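Periplasmic cell division protein (SufI) (Aquifex aeolicus, PDB 6SYY) is a multicopper oxidase that binds four copper ions and probably couples one-electron oxidation of its substrates to the reduction of dioxygen to water. Local coordinates at residues A[68-73]-A[89-94]; A[183-188]-A[249-254]; A[221-226]-A[515-520]. One frame throughout, in Å; residues are numbered along the deposited sequence. Where two conformers were deposited one is given.

Contact 1 of 3, residues A[68-73]-A[89-94]; sequences KWTTLE and NEYNPV
Lys68 and Tyr91 supply the polar part of this contact: Lys68 NZ donates a hydrogen bond to Tyr91 OH over 2.9 Å. The two side chains cross at about a right angle, and the methylene next to the amine follows it in, with Lys68 CE 3.7 Å from Tyr91 CE1. CG of Lys68 sits between the backbone N and the carbonyl carbon (chi1 70°), and beyond it the chain runs fully extended, which carries the amine out to the phenol oxygen although the CB does not point that way. The same amine makes a salt bridge to Glu86, so the lysine links the tyrosine to a carboxylate at the end of strand 80-86.

Strand 63-72 runs antiparallel to strand 80-86 in one sheet of the N-terminal cupredoxin-like domain, and Tyr91 reaches back to it from the loop that leads on to strand 94-98.

Apolar contacts fall on the same side of the ring as the lysine methylene. Thr70 and Tyr91 point toward each other from opposite directions, the methyl Thr70 CG2 meeting the ring obliquely, 4.0 Å from Tyr91 CE2. Further along the strand and farther back from the hydroxyl, Leu72 CD2 packs 3.8 Å from Tyr91 CD2, again in an oblique approach.

Contact 2 of 3, residues A[183-188]-A[249-254]; sequences EDEDNL and RFRILN
Glu185 and Arg249 form the tight part of this contact, a salt bridge in which Arg249 NH1 donates to Glu185 OE1 over 2.6 Å. The N-H...O angle is 157°, the oxygen uses its syn lone pair, and it lies close to the guanidinium plane; the carboxylate is nevertheless turned 48° from that plane. Glu185 leaves the helix with CG anti to its backbone N (chi1 175°) and then bends at chi2, whereas Arg249 stretches out from CG to NE to meet it. Leu188, one helical turn on, sets its CD2 3.4 Å from Arg249 NH1.

Helix 183-192 here lies over the first part of strand 247-254, in the second cupredoxin-like domain; the axes of segments 183-188 and 249-254 come no closer than 13.8 Å, so long side chains must bridge the gap.

The looser side belongs to Arg251, whose NH2 is 3.5 Å from Glu185 OE2 in a longer salt bridge. Its NH2 lies 3.2 Å above the Arg249 guanidinium plane, over the centre. Asp200 and Thr155 hold Arg251 by NE and NH1, Asp302 pairs with Arg249, and the carboxylates of Glu185, Asp200 and Asp302 probably offset the like charges. Water fills in beside these groups: water 2 donates to Glu185 OE1 at 2.8 Å and weakly accepts from Arg249 NH2, while water 1 accepts from Arg251 NH1 at 2.8 Å and gives Glu185 OE1 a weak bond.

Contact 3 of 3, residues A[221-226]-A[515-520]; sequences MGHMGF and HDEGMM
His223 is presented to Glu517 by a type II' beta turn that runs from Met221 to Met224 and is closed by a bond from Met224 N to Met221 O. Gly222 holds the second position of that turn at positive phi (61°).

His223 follows and carries most of the contact. Its ND1 is 2.9 Å from Glu517 OE1, with the ring and carboxylate planes 50° apart and that oxygen approaching the ring obliquely. The other oxygen, Glu517 OE2, lies in the ring plane at its edge, 3.3 Å from His223 CB. Glu517 reaches the turn because chi1 59° tucks its CG over its own backbone and the rest of the chain is extended. The carbonyl O of His223 accepts a weak hydrogen bond from His514 NE2, a copper ligand whose side chain is also about 3 Å from that of Glu517.

Farther along, Phe226 N hydrogen-bonds to Glu513 OE1, a second link from this loop to helix 512-516. That helix ends in a Schellman motif with Gly518 as C-prime residue, just beyond the mononuclear copper site of multicopper oxidases, where His451, Cys509 and His514 bind the metal and the side chain of Glu517 lies about 7 Å from the copper ion.

Overall arrangement
From the N terminus, contact 1 comes first and closes a short loop that includes strand 80-86, tying strand 63-72 to the approach of strand 94-98. Contact 2 opens only after contact 1 has closed; its 60 intervening residues include strand 200-208, and it joins helix 183-192 to strand 247-254. Segment 221-226 lies within that span, but its partner 515-520 comes near the C terminus, so contacts 2 and 3 cross along the chain. Contact 3 spans 288 residues and brings a loop after strand 200-208 to the copper-binding C-terminal region. Contacts 2 and 3 lie on opposite sides of the chain's centre, their own centres about 32 Å apart, and no two contacts touch.

Contact 1 of 3, residues A[68-73]-A[89-94]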
# COMPACT_ATOMS: atom_id res chain seq x y z
N LYS A 68 -17.51 6.77 -8.06
CA LYS A 68 -18.65 6.61 -8.94
C LYS A 68 -18.47 5.39 -9.82
O LYS A 68 -17.35 4.91 -10.05
CB LYS A 68 -18.86 7.86 -9.81
CG LYS A 68 -17.80 8.07 -10.87
CD LYS A 68 -18.23 9.12 -11.88
CE LYS A 68 -17.32 9.11 -13.09
NZ LYS A 68 -17.71 10.13 -14.11
N TRP A 69 -19.60 4.88 -10.32
CA TRP A 69 -19.59 3.83 -11.32
C TRP A 69 -19.35 4.41 -12.70
O TRP A 69 -19.84 5.50 -13.03
CB TRP A 69 -20.91 3.06 -11.31
CG TRP A 69 -21.01 2.11 -10.18
CD1 TRP A 69 -21.78 2.23 -9.07
CD2 TRP A 69 -20.29 0.87 -10.05
NE1 TRP A 69 -21.60 1.14 -8.25
CE2 TRP A 69 -20.69 0.29 -8.83
CE3 TRP A 69 -19.36 0.20 -10.85
CZ2 TRP A 69 -20.18 -0.93 -8.39
CZ3 TRP A 69 -18.86 -1.01 -10.41
CH2 TRP A 69 -19.27 -1.56 -9.19
N THR A 70 -18.60 3.68 -13.51
CA THR A 70 -18.32 4.04 -14.90
C THR A 70 -17.90 2.76 -15.63
O THR A 70 -18.00 1.66 -15.08
CB THR A 70 -17.24 5.14 -14.98
OG1 THR A 70 -17.17 5.64 -16.32
CG2 THR A 70 -15.88 4.59 -14.57
N THR A 71 -17.45 2.91 -16.87
CA THR A 71 -16.93 1.80 -17.65
C THR A 71 -15.54 2.15 -18.16
O THR A 71 -15.35 3.19 -18.79
CB THR A 71 -17.84 1.48 -18.84
OG1 THR A 71 -17.99 2.65 -19.65
CG2 THR A 71 -19.21 1.03 -18.35
N LEU A 72 -14.58 1.27 -17.88
CA LEU A 72 -13.20 1.44 -18.32
C LEU A 72 -12.85 0.40 -19.37
O LEU A 72 -13.32 -0.74 -19.31
CB LEU A 72 -12.23 1.34 -17.15
CG LEU A 72 -12.38 2.40 -16.05
CD1 LEU A 72 -11.34 2.18 -14.96
CD2 LEU A 72 -12.26 3.80 -16.65
N GLU A 73 -12.01 0.79 -20.33
CA GLU A 73 -11.55 -0.12 -21.37
C GLU A 73 -10.20 -0.68 -20.96
O GLU A 73 -9.14 -0.24 -21.41
CB GLU A 73 -11.48 0.59 -22.72
CG GLU A 73 -11.22 -0.34 -23.87
CD GLU A 73 -11.01 0.38 -25.18
OE1 GLU A 73 -10.64 1.57 -25.15
OE2 GLU A 73 -11.22 -0.25 -26.24
N ASN A 89 -11.68 15.77 -12.88
CA ASN A 89 -11.89 15.11 -14.17
C ASN A 89 -10.75 14.15 -14.52
O ASN A 89 -10.37 14.01 -15.68
CB ASN A 89 -12.10 16.14 -15.29
CG ASN A 89 -13.54 16.20 -15.74
OD1 ASN A 89 -14.41 16.66 -15.00
ND2 ASN A 89 -13.80 15.73 -16.96
N GLU A 90 -10.21 13.50 -13.50
CA GLU A 90 -9.22 12.44 -13.65
C GLU A 90 -9.66 11.24 -12.84
O GLU A 90 -10.18 11.39 -11.73
CB GLU A 90 -7.83 12.89 -13.20
CG GLU A 90 -7.15 13.88 -14.12
CD GLU A 90 -5.83 14.39 -13.56
OE1 GLU A 90 -5.84 15.41 -12.84
OE2 GLU A 90 -4.79 13.74 -13.81
N TYR A 91 -9.44 10.05 -13.38
CA TYR A 91 -9.80 8.82 -12.69
C TYR A 91 -8.58 8.26 -11.96
O TYR A 91 -7.53 8.06 -12.57
CB TYR A 91 -10.36 7.78 -13.66
CG TYR A 91 -11.75 8.09 -14.20
CD1 TYR A 91 -12.53 9.09 -13.63
CD2 TYR A 91 -12.28 7.37 -15.26
CE1 TYR A 91 -13.80 9.37 -14.12
CE2 TYR A 91 -13.54 7.64 -15.75
CZ TYR A 91 -14.30 8.64 -15.18
OH TYR A 91 -15.56 8.90 -15.68
N ASN A 92 -8.74 8.02 -10.65
CA ASN A 92 -7.70 7.49 -9.77
C ASN A 92 -6.33 8.09 -10.05
O ASN A 92 -5.36 7.35 -10.25
CB ASN A 92 -7.61 5.97 -9.91
CG ASN A 92 -8.89 5.27 -9.50
OD1 ASN A 92 -9.64 5.78 -8.67
ND2 ASN A 92 -9.13 4.11 -10.09
N PRO A 93 -6.19 9.41 -10.06
CA PRO A 93 -4.89 10.01 -10.36
C PRO A 93 -3.90 9.77 -9.22
O PRO A 93 -4.27 9.43 -8.10
CB PRO A 93 -5.21 11.50 -10.50
CG PRO A 93 -6.37 11.70 -9.59
CD PRO A 93 -7.19 10.44 -9.67
N VAL A 94 -2.63 9.95 -9.54
CA VAL A 94 -1.61 10.00 -8.50
C VAL A 94 -1.72 11.36 -7.83
O VAL A 94 -1.54 12.40 -8.48
CB VAL A 94 -0.21 9.76 -9.08
CG1 VAL A 94 0.84 10.04 -8.02
CG2 VAL A 94 -0.09 8.33 -9.57

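Contact 2 of 3, residues A[183-188]-A[249-254]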
# COMPACT_ATOMS: atom_id res chain seq x y z
N GLU A 183 12.10 17.69 1.47
CA GLU A 183 13.42 18.12 1.03
C GLU A 183 14.29 16.94 0.61
O GLU A 183 15.10 17.06 -0.31
CB GLU A 183 14.09 18.94 2.13
CG GLU A 183 15.38 19.62 1.71
CD GLU A 183 15.94 20.52 2.80
OE1 GLU A 183 15.30 20.63 3.87
OE2 GLU A 183 17.01 21.13 2.58
N ASP A 184 14.13 15.78 1.27
CA ASP A 184 14.92 14.61 0.89
C ASP A 184 14.56 14.13 -0.51
O ASP A 184 15.45 13.78 -1.30
CB ASP A 184 14.70 13.47 1.89
CG ASP A 184 15.47 13.67 3.17
OD1 ASP A 184 16.53 14.32 3.13
OD2 ASP A 184 15.01 13.16 4.22
N GLU A 185 13.27 14.10 -0.83
CA GLU A 185 12.85 13.76 -2.19
C GLU A 185 13.37 14.78 -3.19
O GLU A 185 13.72 14.42 -4.32
CB GLU A 185 11.33 13.66 -2.26
CG GLU A 185 10.78 13.44 -3.66
CD GLU A 185 11.23 12.12 -4.27
OE1 GLU A 185 11.55 11.18 -3.50
OE2 GLU A 185 11.25 12.01 -5.51
N ASP A 186 13.44 16.05 -2.79
CA ASP A 186 13.97 17.08 -3.68
C ASP A 186 15.41 16.77 -4.06
O ASP A 186 15.78 16.82 -5.24
CB ASP A 186 13.89 18.45 -3.01
CG ASP A 186 12.47 18.99 -2.95
OD1 ASP A 186 11.55 18.35 -3.52
OD2 ASP A 186 12.27 20.05 -2.33
N ASN A 187 16.24 16.44 -3.07
CA ASN A 187 17.65 16.16 -3.34
C ASN A 187 17.81 14.90 -4.18
O ASN A 187 18.68 14.83 -5.06
CB ASN A 187 18.43 16.04 -2.04
CG ASN A 187 18.38 17.32 -1.22
OD1 ASN A 187 18.19 18.41 -1.77
ND2 ASN A 187 18.57 17.20 0.09
N LEU A 188 16.98 13.88 -3.94
CA LEU A 188 17.04 12.68 -4.77
C LEU A 188 16.59 12.98 -6.19
O LEU A 188 17.21 12.51 -7.15
CB LEU A 188 16.17 11.58 -4.16
CG LEU A 188 16.26 10.26 -4.92
CD1 LEU A 188 17.65 9.63 -4.79
CD2 LEU A 188 15.18 9.31 -4.44
N ARG A 249 13.22 5.10 -11.31
CA ARG A 249 12.59 4.85 -10.02
C ARG A 249 11.21 4.26 -10.26
O ARG A 249 10.41 4.84 -11.00
CB ARG A 249 12.49 6.13 -9.20
CG ARG A 249 11.66 5.98 -7.94
CD ARG A 249 11.65 7.27 -7.17
NE ARG A 249 11.09 7.10 -5.83
CZ ARG A 249 11.21 8.01 -4.87
NH1 ARG A 249 11.87 9.14 -5.12
NH2 ARG A 249 10.68 7.80 -3.68
N PHE A 250 10.93 3.12 -9.64
CA PHE A 250 9.61 2.51 -9.70
C PHE A 250 9.03 2.46 -8.30
O PHE A 250 9.65 1.93 -7.38
CB PHE A 250 9.68 1.11 -10.32
CG PHE A 250 10.19 1.09 -11.72
CD1 PHE A 250 9.39 1.52 -12.77
CD2 PHE A 250 11.47 0.65 -12.00
CE1 PHE A 250 9.86 1.51 -14.07
CE2 PHE A 250 11.95 0.64 -13.30
CZ PHE A 250 11.15 1.07 -14.33
N ARG A 251 7.83 3.03 -8.15
CA ARG A 251 7.08 3.00 -6.90
C ARG A 251 6.11 1.84 -6.98
O ARG A 251 5.02 1.96 -7.54
CB ARG A 251 6.36 4.32 -6.67
CG ARG A 251 7.30 5.49 -6.54
CD ARG A 251 6.53 6.79 -6.52
NE ARG A 251 7.43 7.94 -6.56
CZ ARG A 251 7.78 8.65 -5.49
NH1 ARG A 251 7.31 8.34 -4.29
NH2 ARG A 251 8.61 9.67 -5.63
N ILE A 252 6.52 0.70 -6.43
CA ILE A 252 5.70 -0.51 -6.52
C ILE A 252 4.68 -0.49 -5.39
O ILE A 252 5.04 -0.39 -4.22
CB ILE A 252 6.57 -1.77 -6.46
CG1 ILE A 252 7.58 -1.77 -7.61
CG2 ILE A 252 5.69 -3.01 -6.50
CD1 ILE A 252 8.65 -2.82 -7.49
N LEU A 253 3.41 -0.56 -5.76
CA LEU A 253 2.31 -0.60 -4.80
C LEU A 253 1.51 -1.86 -5.07
O LEU A 253 0.96 -2.02 -6.16
CB LEU A 253 1.43 0.65 -4.91
CG LEU A 253 0.32 0.84 -3.88
CD1 LEU A 253 0.03 2.32 -3.71
CD2 LEU A 253 -0.95 0.11 -4.26
N ASN A 254 1.45 -2.75 -4.08
CA ASN A 254 0.63 -3.95 -4.20
C ASN A 254 -0.80 -3.56 -3.86
O ASN A 254 -1.15 -3.38 -2.69
CB ASN A 254 1.14 -5.05 -3.28
CG ASN A 254 0.41 -6.36 -3.48
OD1 ASN A 254 -0.69 -6.39 -4.04
ND2 ASN A 254 1.01 -7.45 -3.03
O HOH W 1 8.36 10.55 -2.86
O HOH W 2 10.74 9.98 -1.13

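Contact 3 of 3, residues A[221-226]-A[515-520]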
# COMPACT_ATOMS: atom_id res chain seq x y z
N MET A 221 -13.03 -17.20 -2.33
CA MET A 221 -13.39 -18.53 -1.88
C MET A 221 -13.14 -18.64 -0.37
O MET A 221 -11.99 -18.66 0.07
CB MET A 221 -12.61 -19.60 -2.64
CG MET A 221 -12.99 -19.74 -4.10
SD MET A 221 -14.69 -20.29 -4.33
CE MET A 221 -14.77 -20.38 -6.11
N GLY A 222 -14.22 -18.70 0.41
CA GLY A 222 -14.13 -18.84 1.85
C GLY A 222 -13.41 -17.72 2.57
O GLY A 222 -13.83 -16.56 2.55
N HIS A 223 -12.30 -18.07 3.23
CA HIS A 223 -11.49 -17.12 3.98
C HIS A 223 -10.05 -17.10 3.47
O HIS A 223 -9.13 -16.74 4.21
CB HIS A 223 -11.55 -17.43 5.47
CG HIS A 223 -12.94 -17.58 5.99
ND1 HIS A 223 -13.63 -16.54 6.59
CD2 HIS A 223 -13.78 -18.64 6.00
CE1 HIS A 223 -14.83 -16.96 6.95
NE2 HIS A 223 -14.95 -18.23 6.60
N MET A 224 -9.85 -17.47 2.21
CA MET A 224 -8.53 -17.50 1.61
C MET A 224 -8.14 -16.19 0.93
O MET A 224 -7.02 -16.08 0.43
CB MET A 224 -8.45 -18.64 0.58
CG MET A 224 -8.62 -20.03 1.18
SD MET A 224 -8.34 -21.33 -0.03
CE MET A 224 -9.73 -21.09 -1.12
N GLY A 225 -9.02 -15.20 0.92
CA GLY A 225 -8.77 -13.99 0.16
C GLY A 225 -9.02 -14.21 -1.31
O GLY A 225 -9.19 -15.36 -1.76
N PHE A 226 -9.05 -13.14 -2.09
CA PHE A 226 -9.28 -13.25 -3.52
C PHE A 226 -7.95 -13.33 -4.26
O PHE A 226 -7.00 -12.60 -3.95
CB PHE A 226 -10.09 -12.07 -4.06
CG PHE A 226 -10.24 -12.08 -5.55
CD1 PHE A 226 -11.30 -12.74 -6.15
CD2 PHE A 226 -9.29 -11.46 -6.36
CE1 PHE A 226 -11.42 -12.76 -7.53
CE2 PHE A 226 -9.41 -11.50 -7.73
CZ PHE A 226 -10.48 -12.14 -8.32
N HIS A 515 -9.70 -8.66 6.45
CA HIS A 515 -10.22 -7.44 7.04
C HIS A 515 -11.74 -7.38 6.96
O HIS A 515 -12.41 -7.06 7.94
CB HIS A 515 -9.57 -6.24 6.35
CG HIS A 515 -10.34 -4.97 6.48
ND1 HIS A 515 -11.37 -4.64 5.63
CD2 HIS A 515 -10.23 -3.94 7.35
CE1 HIS A 515 -11.87 -3.47 5.97
NE2 HIS A 515 -11.20 -3.02 7.02
N ASP A 516 -12.30 -7.74 5.80
CA ASP A 516 -13.75 -7.66 5.62
C ASP A 516 -14.48 -8.64 6.52
O ASP A 516 -15.57 -8.33 7.03
CB ASP A 516 -14.12 -7.91 4.15
CG ASP A 516 -14.05 -6.65 3.31
OD1 ASP A 516 -13.95 -5.55 3.89
OD2 ASP A 516 -14.09 -6.75 2.07
N GLU A 517 -13.91 -9.82 6.74
CA GLU A 517 -14.56 -10.82 7.58
C GLU A 517 -14.19 -10.68 9.05
O GLU A 517 -14.51 -11.57 9.84
CB GLU A 517 -14.25 -12.22 7.06
CG GLU A 517 -12.79 -12.57 7.01
CD GLU A 517 -12.51 -13.66 6.00
OE1 GLU A 517 -13.41 -13.97 5.19
OE2 GLU A 517 -11.38 -14.21 6.01
N GLY A 518 -13.54 -9.58 9.43
CA GLY A 518 -13.46 -9.19 10.82
C GLY A 518 -12.09 -9.16 11.45
O GLY A 518 -11.99 -8.89 12.65
N MET A 519 -11.02 -9.44 10.71
CA MET A 519 -9.67 -9.40 11.24
C MET A 519 -9.23 -7.95 11.43
O MET A 519 -8.32 -7.48 10.74
CB MET A 519 -8.71 -10.15 10.31
CG MET A 519 -7.41 -10.55 10.96
SD MET A 519 -6.54 -11.84 10.04
CE MET A 519 -5.17 -12.14 11.15
N MET A 520 -9.86 -7.25 12.36
CA MET A 520 -9.68 -5.81 12.52
C MET A 520 -10.15 -5.42 13.91
O MET A 520 -11.20 -5.88 14.36
CB MET A 520 -10.48 -5.07 11.43
CG MET A 520 -10.70 -3.60 11.65
SD MET A 520 -11.59 -2.87 10.25
CE MET A 520 -12.88 -4.09 9.98